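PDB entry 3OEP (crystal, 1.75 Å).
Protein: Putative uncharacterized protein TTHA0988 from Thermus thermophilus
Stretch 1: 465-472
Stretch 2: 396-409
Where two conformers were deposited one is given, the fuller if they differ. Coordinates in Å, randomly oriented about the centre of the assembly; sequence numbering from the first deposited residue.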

# COMPACT_ATOMS: atom_id res chain seq x y z
N GLY A 465 7.48 -6.40 -10.01
CA GLY A 465 8.50 -6.84 -10.95
C GLY A 465 8.82 -5.87 -12.08
O GLY A 465 9.81 -6.03 -12.80
N TYR A 466 7.99 -4.84 -12.25
CA TYR A 466 8.24 -3.87 -13.31
C TYR A 466 9.36 -2.93 -12.90
O TYR A 466 9.56 -2.65 -11.71
CB TYR A 466 6.98 -3.09 -13.67
CG TYR A 466 5.90 -3.94 -14.30
CD1 TYR A 466 6.19 -4.83 -15.33
CD2 TYR A 466 4.58 -3.84 -13.88
CE1 TYR A 466 5.20 -5.61 -15.91
CE2 TYR A 466 3.58 -4.61 -14.45
CZ TYR A 466 3.90 -5.49 -15.47
OH TYR A 466 2.91 -6.26 -16.04
N ALA A 467 10.10 -2.47 -13.90
CA ALA A 467 11.26 -1.62 -13.69
C ALA A 467 10.88 -0.26 -13.13
O ALA A 467 9.84 0.31 -13.49
CB ALA A 467 12.02 -1.43 -15.00
N LYS A 468 11.73 0.24 -12.23
CA LYS A 468 11.63 1.60 -11.73
C LYS A 468 12.91 2.34 -12.12
O LYS A 468 13.89 2.32 -11.37
CB LYS A 468 11.43 1.59 -10.21
CG LYS A 468 10.02 1.17 -9.75
CD LYS A 468 9.88 -0.35 -9.63
CE LYS A 468 8.44 -0.77 -9.31
NZ LYS A 468 8.15 -2.25 -9.49
N PRO A 469 12.92 2.97 -13.31
CA PRO A 469 14.15 3.66 -13.73
C PRO A 469 14.41 4.97 -12.98
O PRO A 469 15.54 5.47 -12.97
CB PRO A 469 13.93 3.92 -15.22
CG PRO A 469 12.45 3.90 -15.40
CD PRO A 469 11.95 2.87 -14.42
N ALA A 470 13.36 5.52 -12.38
CA ALA A 470 13.46 6.78 -11.66
C ALA A 470 12.56 6.77 -10.43
O ALA A 470 11.70 5.90 -10.29
CB ALA A 470 13.08 7.93 -12.58
N LEU A 471 12.80 7.75 -9.56
CA LEU A 471 12.00 8.00 -8.38
C LEU A 471 11.65 9.48 -8.35
O LEU A 471 12.50 10.32 -8.62
CB LEU A 471 12.80 7.70 -7.10
CG LEU A 471 13.57 6.39 -6.99
CD1 LEU A 471 14.41 6.40 -5.71
CD2 LEU A 471 12.61 5.23 -7.00
N VAL A 472 10.41 9.81 -8.01
CA VAL A 472 10.06 11.19 -7.72
C VAL A 472 10.66 11.57 -6.36
O VAL A 472 10.53 10.83 -5.38
CB VAL A 472 8.54 11.42 -7.70
CG1 VAL A 472 8.22 12.85 -7.24
CG2 VAL A 472 7.96 11.16 -9.09
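Stretch 2 (396-409) PGPQFAGEAFRALC

Which polar interactions hold stretch 2 to stretch 1? Three hydrogen bonds do, all drawn on backbone groups of Lys468 and Pro469. The shortest runs from Lys468 N to the side-chain oxygen Gln399 OE1, 2.8 Å away; chi angles near -73° and 78° (m, p) fold the glutamine back so that its amide oxygen meets this N-H. In the other direction, Gln399 N donates to Lys468 O at 3.1 Å, so the two residues are tied together by a reciprocal pair. Gly397 N donates to Pro469 O at 2.9 Å. Lys468 sends its own amine elsewhere: NZ reaches back to Tyr466 O at 2.7 Å, and the end of the side chain leads away from stretch 2.

What backbone shape lets Gly397 and Gln399 reach neighbouring carbonyls? Residues Gly397 to Phe400 form a type I beta turn, closed by Phe400 N to Gly397 O at 3.1 Å, and the turn wraps around Lys468 O. Pro398 N lies 3.3 Å from Lys468 O but has no hydrogen to share. Longer CA-H...O contacts fill in around the turn: Gly397 CA to Lys468 O at 3.4 Å, Phe400 CA to Pro469 O at 3.4 Å, and Pro469 CA to Gln399 O at 3.5 Å. Just before the turn, Pro396 pairs with Ala470 in an antiparallel, non-hydrogen-bonded bridge, their CA atoms 4.5 Å apart and their side chains diverging.

Why is the fit so close at Gly397? Gly397 CA is 3.9 Å from Ala470 CA, and a CB on Gly397 would point toward stretch 1, about 2.3 Å from Lys468 O and 2.7 Å from Ala470 N. The absence of a side chain thus leaves room for the two backbones to meet. Beside it, Leu471 packs over the turn, with CG 3.9 Å from Gly397 CA and CD2 4.1 Å from Pro398 CD.

How does the helix lie on the strand? After Ala401 at the N-cap position, helix 402-408 runs in broadly the same sense as the strand, crossing it at -47°, with the axes 7.9 Å apart at closest approach. Ala404 and Leu408, one helical turn apart, both point toward stretch 1. Ala404 CB sits 3.7 Å from Pro469 CB, while Leu408 CD1 comes within 4.0 Å of Ala470 CB. Phe405 adds a looser contact, its CD2 4.4 Å from Ala470 CB. Gly402, Glu403, Arg406 and Ala407 make no contact with the strand.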

# COMPACT_ATOMS: atom_id res chain seq x y z
N PRO A 396 17.54 9.01 -9.83
CA PRO A 396 17.71 7.66 -10.38
C PRO A 396 17.06 6.58 -9.53
O PRO A 396 17.12 6.63 -8.29
CB PRO A 396 19.23 7.48 -10.38
CG PRO A 396 19.77 8.86 -10.49
CD PRO A 396 18.83 9.73 -9.72
N GLY A 397 16.43 5.62 -10.20
CA GLY A 397 15.79 4.49 -9.56
C GLY A 397 16.65 3.24 -9.63
O GLY A 397 17.72 3.24 -10.25
N PRO A 398 16.20 2.15 -8.99
CA PRO A 398 16.99 0.93 -8.92
C PRO A 398 17.22 0.24 -10.27
O PRO A 398 18.19 -0.51 -10.43
CB PRO A 398 16.19 0.04 -7.96
CG PRO A 398 14.80 0.55 -8.05
CD PRO A 398 14.93 2.03 -8.25
N GLN A 399 16.35 0.51 -11.25
CA GLN A 399 16.52 0.01 -12.61
C GLN A 399 16.82 1.16 -13.57
O GLN A 399 16.38 1.16 -14.72
CB GLN A 399 15.28 -0.75 -13.08
CG GLN A 399 15.11 -2.12 -12.42
CD GLN A 399 14.57 -2.04 -11.02
OE1 GLN A 399 13.55 -1.38 -10.78
NE2 GLN A 399 15.23 -2.71 -10.08
N PHE A 400 17.60 2.13 -13.09
CA PHE A 400 17.97 3.28 -13.90
C PHE A 400 18.50 2.86 -15.27
O PHE A 400 19.31 1.93 -15.39
CB PHE A 400 19.03 4.12 -13.18
CG PHE A 400 19.51 5.29 -13.97
CD1 PHE A 400 20.61 5.17 -14.82
CD2 PHE A 400 18.86 6.51 -13.89
CE1 PHE A 400 21.05 6.26 -15.56
CE2 PHE A 400 19.30 7.59 -14.64
CZ PHE A 400 20.40 7.46 -15.46
N ALA A 401 18.03 3.57 -16.29
CA ALA A 401 18.56 3.49 -17.63
C ALA A 401 18.58 4.91 -18.15
O ALA A 401 17.59 5.63 -18.02
CB ALA A 401 17.68 2.62 -18.52
N GLY A 402 19.71 5.33 -18.72
CA GLY A 402 19.85 6.69 -19.21
C GLY A 402 18.76 7.08 -20.20
O GLY A 402 18.21 8.18 -20.12
N GLU A 403 18.44 6.18 -21.12
CA GLU A 403 17.41 6.47 -22.13
C GLU A 403 16.01 6.64 -21.53
O GLU A 403 15.20 7.42 -22.04
CB GLU A 403 17.41 5.41 -23.24
CG GLU A 403 18.63 5.47 -24.15
CD GLU A 403 18.85 6.85 -24.78
OE1 GLU A 403 17.86 7.49 -25.20
OE2 GLU A 403 20.02 7.29 -24.86
N ALA A 404 15.73 5.91 -20.46
CA ALA A 404 14.47 6.06 -19.74
C ALA A 404 14.42 7.41 -19.04
O ALA A 404 13.43 8.12 -19.12
CB ALA A 404 14.28 4.92 -18.73
N PHE A 405 15.51 7.78 -18.37
CA PHE A 405 15.58 9.06 -17.66
C PHE A 405 15.43 10.21 -18.66
O PHE A 405 14.71 11.18 -18.40
CB PHE A 405 16.91 9.16 -16.89
CG PHE A 405 16.90 10.21 -15.81
CD1 PHE A 405 17.41 11.48 -16.06
CD2 PHE A 405 16.43 9.91 -14.54
CE1 PHE A 405 17.41 12.45 -15.06
CE2 PHE A 405 16.43 10.87 -13.53
CZ PHE A 405 16.92 12.15 -13.80
N ARG A 406 16.10 10.09 -19.80
CA ARG A 406 16.04 11.08 -20.86
C ARG A 406 14.61 11.23 -21.39
O ARG A 406 14.12 12.34 -21.53
CB ARG A 406 16.99 10.68 -21.99
CG ARG A 406 17.22 11.74 -23.03
CD ARG A 406 18.25 11.27 -24.03
NE ARG A 406 18.32 12.16 -25.19
CZ ARG A 406 18.96 13.33 -25.23
NH1 ARG A 406 18.93 14.05 -26.34
NH2 ARG A 406 19.63 13.78 -24.17
N ALA A 407 13.96 10.10 -21.65
CA ALA A 407 12.57 10.09 -22.14
C ALA A 407 11.61 10.75 -21.16
O ALA A 407 10.72 11.53 -21.55
CB ALA A 407 12.12 8.66 -22.40
N LEU A 408 11.78 10.46 -19.87
CA LEU A 408 10.93 11.04 -18.83
C LEU A 408 11.06 12.56 -18.77
O LEU A 408 10.08 13.25 -18.51
CB LEU A 408 11.25 10.42 -17.47
CG LEU A 408 10.70 9.01 -17.28
CD1 LEU A 408 11.40 8.29 -16.14
CD2 LEU A 408 9.19 9.04 -17.05
N CYS A 409 12.26 13.08 -19.04
CA CYS A 409 12.49 14.53 -19.02
C CYS A 409 12.26 15.21 -20.38
O CYS A 409 12.43 16.43 -20.49
CB CYS A 409 13.91 14.83 -18.53
SG CYS A 409 14.22 14.31 -16.83